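Local structure of GDSL-like Lipase (Parabacteroides distasonis, 3P94) at residues N24-G29 with L73-V78. The protein probably acts as a serine esterase or lipase of the GDSL family, with a flavodoxin-like fold, and may hydrolyse lysophospholipids such as lysophosphatidylcholine. Numbering follows the deposited sequence.
Sequences NVVFMG and LKPKAV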
# COMPACT_ATOMS: atom_id res chain seq x y z
N ASN A 24 -14.17 8.53 -4.53
CA ASN A 24 -13.15 9.56 -4.45
C ASN A 24 -11.74 8.95 -4.55
O ASN A 24 -11.14 8.94 -5.63
CB ASN A 24 -13.34 10.39 -3.18
CG ASN A 24 -12.32 11.48 -2.96
OD1 ASN A 24 -11.85 12.13 -3.88
ND2 ASN A 24 -11.97 11.71 -1.72
N VAL A 25 -11.21 8.43 -3.43
CA VAL A 25 -9.87 7.83 -3.37
C VAL A 25 -9.96 6.49 -2.66
O VAL A 25 -10.53 6.40 -1.57
CB VAL A 25 -8.83 8.75 -2.65
CG1 VAL A 25 -7.45 8.08 -2.60
CG2 VAL A 25 -8.72 10.13 -3.31
N VAL A 26 -9.37 5.47 -3.26
CA VAL A 26 -9.31 4.14 -2.70
C VAL A 26 -7.87 3.91 -2.19
O VAL A 26 -6.92 4.22 -2.90
CB VAL A 26 -9.75 3.08 -3.75
CG1 VAL A 26 -9.37 1.66 -3.31
CG2 VAL A 26 -11.25 3.19 -4.03
N PHE A 27 -7.74 3.40 -0.96
CA PHE A 27 -6.44 3.04 -0.39
C PHE A 27 -6.27 1.54 -0.55
O PHE A 27 -6.99 0.76 0.09
CB PHE A 27 -6.33 3.47 1.09
CG PHE A 27 -5.92 4.92 1.32
CD1 PHE A 27 -6.71 5.96 0.85
CD2 PHE A 27 -4.78 5.23 2.05
CE1 PHE A 27 -6.32 7.28 1.05
CE2 PHE A 27 -4.41 6.55 2.29
CZ PHE A 27 -5.19 7.57 1.79
N MSE A 28 -5.36 1.14 -1.45
CA MSE A 28 -5.04 -0.26 -1.74
C MSE A 28 -3.78 -0.61 -0.94
O MSE A 28 -2.78 0.13 -0.98
CB MSE A 28 -4.87 -0.42 -3.28
CG MSE A 28 -4.38 -1.78 -3.76
SE MSE A 28 -5.42 -3.29 -3.04
CE MSE A 28 -7.14 -2.77 -3.44
N GLY A 29 -3.84 -1.70 -0.19
CA GLY A 29 -2.70 -2.10 0.60
C GLY A 29 -2.79 -3.41 1.36
O GLY A 29 -3.70 -4.22 1.18
N LEU A 73 -14.91 0.29 -8.42
CA LEU A 73 -15.38 1.39 -7.57
C LEU A 73 -15.26 2.74 -8.29
O LEU A 73 -15.71 3.75 -7.77
CB LEU A 73 -14.64 1.41 -6.21
CG LEU A 73 -14.82 0.16 -5.31
CD1 LEU A 73 -14.14 0.37 -3.99
CD2 LEU A 73 -16.30 -0.18 -5.07
N LYS A 74 -14.66 2.75 -9.50
CA LYS A 74 -14.43 3.94 -10.35
C LYS A 74 -13.93 5.17 -9.53
O LYS A 74 -14.57 6.22 -9.55
CB LYS A 74 -15.72 4.28 -11.13
CG LYS A 74 -16.13 3.21 -12.14
CD LYS A 74 -17.48 3.52 -12.77
CE LYS A 74 -17.78 2.64 -13.95
NZ LYS A 74 -19.01 3.09 -14.65
N PRO A 75 -12.80 5.08 -8.78
CA PRO A 75 -12.34 6.26 -8.02
C PRO A 75 -11.60 7.26 -8.89
O PRO A 75 -11.17 6.92 -9.98
CB PRO A 75 -11.40 5.64 -6.98
CG PRO A 75 -10.80 4.49 -7.70
CD PRO A 75 -11.88 3.94 -8.59
N LYS A 76 -11.41 8.48 -8.38
CA LYS A 76 -10.62 9.51 -9.04
C LYS A 76 -9.15 9.10 -8.97
O LYS A 76 -8.40 9.27 -9.94
CB LYS A 76 -10.81 10.88 -8.35
CG LYS A 76 -12.20 11.48 -8.52
CD LYS A 76 -12.29 12.84 -7.84
CE LYS A 76 -13.61 13.50 -8.09
NZ LYS A 76 -13.58 14.94 -7.74
N ALA A 77 -8.75 8.51 -7.83
CA ALA A 77 -7.37 8.05 -7.61
C ALA A 77 -7.30 6.81 -6.74
O ALA A 77 -8.25 6.49 -6.02
CB ALA A 77 -6.56 9.17 -6.97
N VAL A 78 -6.17 6.11 -6.80
CA VAL A 78 -5.87 4.96 -5.95
C VAL A 78 -4.51 5.23 -5.29
O VAL A 78 -3.56 5.65 -5.95
CB VAL A 78 -5.94 3.58 -6.68
CG1 VAL A 78 -4.97 3.50 -7.88
CG2 VAL A 78 -5.73 2.41 -5.70
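Val25 and Val26 pair in parallel with Ala77 and Val78 in the central sheet of this flavodoxin-like SGNH hydrolase fold. Strands 23-29 and 75-81 are neighbours here. The chain between them passes through strand 49-53, at the sheet edge, and helix 59-71 leads into 75-81. Strand 23-29 leads into the segment that probably carries the catalytic serine. Asn24 O accepts two backbone hydrogen bonds. Lys76 N reaches it at 2.8 Å, bent to 134° at the hydrogen. Ala77 N lies 3.3 Å from Asn24 O. Further on, Val26 N donates to Ala77 O at 3.1 Å, with an N-H...O angle of 165°. Val26, Met28 and Val78 share one face, where Met28 and Val78 touch Val70 of helix 59-71. Val26 CG2, beside its own backbone N, packs on Pro75 CB at 3.8 Å and also touches Leu73 CD1. Val78 CG2 meets Met28 CB at 3.8 Å. Val25 and Ala77 take the other face, toward helix 185-202 and the C-terminal tail. Asn24 CB points away from 73-78, but the amide end comes back toward Lys76. Its ND2 bonds to Asn48 O. Its OD1 lies 4.0 Å from Lys76 CD, part of an extended chain whose NZ bonds to Lys204 O.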